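Local coordinates for protein tartrate dehydrogenase/decarboxylase (PDB 3FLK) that oxidises tartrate to oxaloglycolate with NAD, converts meso-tartrate to D-glycerate and oxidatively decarboxylates D-malate to pyruvate, using a magnesium or manganese ion, at residues Arg26-Ala31 with Leu307-Leu312. The protein carries 1 engineered substitution. Numbering follows the deposited sequence.
Sequences RVLEAA and LMLEFL
Leu-309 reaches from helix 299-313 to Leu-28 and Ala-31 on helix 17-35. Its bond from CA to CB heads toward segment 26-31, but Leu-309 CB stays 5.1 Å from Leu-28 CD2. The next carbon makes contact: Leu-309 CG lies 3.7 Å from Leu-28 CD2. A chi1 of -64° swings CG away from the carbonyl carbon to the side of the backbone N, which brings the fork up to Leu-28. At the fork the two methyls part. Leu-309 CD1 also meets Leu-28 CD2, at 3.7 Å, and extends on to Ala-31 CB at 4.4 Å. Leu-309 CD2 turns the other way and sits 4.1 Å from Leu-28 CD2. A single methyl of Leu-28 therefore rests against the branched end of Leu-309. The two side chains run roughly antiparallel, each passing alongside the other.

The closest CA atoms, Leu-28 CA and Leu-309 CA, are 8.6 Å apart, and the side chains bridge the gap. Met-326 of helix 317-336 packs on both leucines. The large mixed sheet borders the pair, and Tyr-74 of strand 72-77 touches Leu-28 and selenomethionine Met-308. The contact thus joins an N-terminal and a C-terminal helix of the isocitrate/isopropylmalate dehydrogenase fold, away from the NADH and oxalate pockets. All three touching residues are buried, and only carbons meet between the segments. The small buried area of 128 Å² implies a modest, nonpolar van der Waals contact within a larger shared core.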
loop_
_atom_site.group_PDB
_atom_site.type_symbol
_atom_site.label_atom_id
_atom_site.label_comp_id
_atom_site.label_asym_id
_atom_site.label_seq_id
_atom_site.Cartn_x
_atom_site.Cartn_y
_atom_site.Cartn_z
ATOM N N ARG A 26 -23.842 -22.649 -6.973
ATOM C CA ARG A 26 -25.281 -22.453 -7.174
ATOM C C ARG A 26 -25.564 -21.598 -8.413
ATOM O O ARG A 26 -26.340 -21.998 -9.283
ATOM C CB ARG A 26 -25.897 -21.810 -5.929
ATOM C CG ARG A 26 -27.413 -21.664 -5.943
ATOM C CD ARG A 26 -27.858 -20.895 -4.710
ATOM N NE ARG A 26 -29.260 -21.128 -4.373
ATOM C CZ ARG A 26 -29.789 -20.887 -3.177
ATOM N NH1 ARG A 26 -29.033 -20.409 -2.193
ATOM N NH2 ARG A 26 -31.076 -21.127 -2.962
ATOM N N VAL A 27 -24.926 -20.430 -8.487
ATOM C CA VAL A 27 -25.123 -19.499 -9.601
ATOM C C VAL A 27 -24.564 -20.055 -10.917
ATOM O O VAL A 27 -25.159 -19.855 -11.983
ATOM C CB VAL A 27 -24.519 -18.100 -9.299
ATOM C CG1 VAL A 27 -24.754 -17.138 -10.463
ATOM C CG2 VAL A 27 -25.108 -17.524 -8.013
ATOM N N LEU A 28 -23.426 -20.747 -10.836
ATOM C CA LEU A 28 -22.826 -21.394 -12.008
ATOM C C LEU A 28 -23.728 -22.486 -12.583
ATOM O O LEU A 28 -23.853 -22.613 -13.803
ATOM C CB LEU A 28 -21.450 -21.978 -11.675
ATOM C CG LEU A 28 -20.264 -21.024 -11.498
ATOM C CD1 LEU A 28 -19.072 -21.781 -10.942
ATOM C CD2 LEU A 28 -19.894 -20.346 -12.804
ATOM N N GLU A 29 -24.346 -23.270 -11.700
ATOM C CA GLU A 29 -25.277 -24.323 -12.116
ATOM C C GLU A 29 -26.544 -23.740 -12.749
ATOM O O GLU A 29 -27.087 -24.312 -13.691
ATOM C CB GLU A 29 -25.614 -25.254 -10.944
ATOM C CG GLU A 29 -24.495 -26.250 -10.613
ATOM C CD GLU A 29 -24.736 -27.050 -9.336
ATOM O OE1 GLU A 29 -25.476 -26.579 -8.442
ATOM O OE2 GLU A 29 -24.166 -28.156 -9.220
ATOM N N ALA A 30 -26.996 -22.595 -12.239
ATOM C CA ALA A 30 -28.115 -21.865 -12.832
ATOM C C ALA A 30 -27.742 -21.299 -14.204
ATOM O O ALA A 30 -28.556 -21.311 -15.130
ATOM C CB ALA A 30 -28.585 -20.756 -11.904
ATOM N N ALA A 31 -26.509 -20.808 -14.324
ATOM C CA ALA A 31 -25.983 -20.322 -15.598
ATOM C C ALA A 31 -25.822 -21.461 -16.604
ATOM O O ALA A 31 -26.100 -21.287 -17.791
ATOM C CB ALA A 31 -24.658 -19.598 -15.391
ATOM N N LEU A 307 -15.841 -15.108 -14.405
ATOM C CA LEU A 307 -14.530 -14.985 -15.050
ATOM C C LEU A 307 -14.023 -16.339 -15.538
ATOM O O LEU A 307 -13.422 -16.430 -16.610
ATOM C CB LEU A 307 -13.502 -14.347 -14.105
ATOM C CG LEU A 307 -13.732 -12.905 -13.636
ATOM C CD1 LEU A 307 -12.614 -12.472 -12.700
ATOM C CD2 LEU A 307 -13.849 -11.939 -14.812
HETATM N N MSE A 308 -14.276 -17.377 -14.743
HETATM C CA MSE A 308 -13.897 -18.748 -15.076
HETATM C C MSE A 308 -14.575 -19.235 -16.358
HETATM O O MSE A 308 -13.928 -19.845 -17.213
HETATM C CB MSE A 308 -14.211 -19.686 -13.907
HETATM C CG MSE A 308 -13.810 -21.133 -14.129
HETATM SE SE MSE A 308 -13.870 -22.162 -12.489
HETATM C CE MSE A 308 -13.345 -23.874 -13.193
ATOM N N LEU A 309 -15.872 -18.955 -16.485
ATOM C CA LEU A 309 -16.637 -19.352 -17.667
ATOM C C LEU A 309 -16.182 -18.585 -18.902
ATOM O O LEU A 309 -16.076 -19.156 -19.988
ATOM C CB LEU A 309 -18.142 -19.156 -17.442
ATOM C CG LEU A 309 -18.827 -20.001 -16.362
ATOM C CD1 LEU A 309 -20.334 -19.765 -16.394
ATOM C CD2 LEU A 309 -18.512 -21.491 -16.509
ATOM N N GLU A 310 -15.909 -17.295 -18.724
ATOM C CA GLU A 310 -15.389 -16.448 -19.792
ATOM C C GLU A 310 -14.059 -17.000 -20.323
ATOM O O GLU A 310 -13.851 -17.065 -21.537
ATOM C CB GLU A 310 -15.225 -15.008 -19.294
ATOM C CG GLU A 310 -14.964 -13.976 -20.389
ATOM C CD GLU A 310 -14.864 -12.557 -19.852
ATOM O OE1 GLU A 310 -14.146 -12.339 -18.852
ATOM O OE2 GLU A 310 -15.502 -11.652 -20.435
ATOM N N PHE A 311 -13.180 -17.414 -19.408
ATOM C CA PHE A 311 -11.867 -17.954 -19.771
ATOM C C PHE A 311 -11.932 -19.349 -20.405
ATOM O O PHE A 311 -11.207 -19.633 -21.362
ATOM C CB PHE A 311 -10.928 -17.966 -18.559
ATOM C CG PHE A 311 -9.507 -18.337 -18.898
ATOM C CD1 PHE A 311 -8.679 -17.437 -19.566
ATOM C CD2 PHE A 311 -8.999 -19.587 -18.555
ATOM C CE1 PHE A 311 -7.364 -17.778 -19.886
ATOM C CE2 PHE A 311 -7.686 -19.937 -18.870
ATOM C CZ PHE A 311 -6.869 -19.031 -19.538
ATOM N N LEU A 312 -12.790 -20.212 -19.864
ATOM C CA LEU A 312 -12.967 -21.567 -20.390
ATOM C C LEU A 312 -13.679 -21.590 -21.740
ATOM O O LEU A 312 -13.429 -22.472 -22.563
ATOM C CB LEU A 312 -13.730 -22.447 -19.393
ATOM C CG LEU A 312 -13.009 -22.962 -18.143
ATOM C CD1 LEU A 312 -13.985 -23.721 -17.259
ATOM C CD2 LEU A 312 -11.810 -23.841 -18.495
#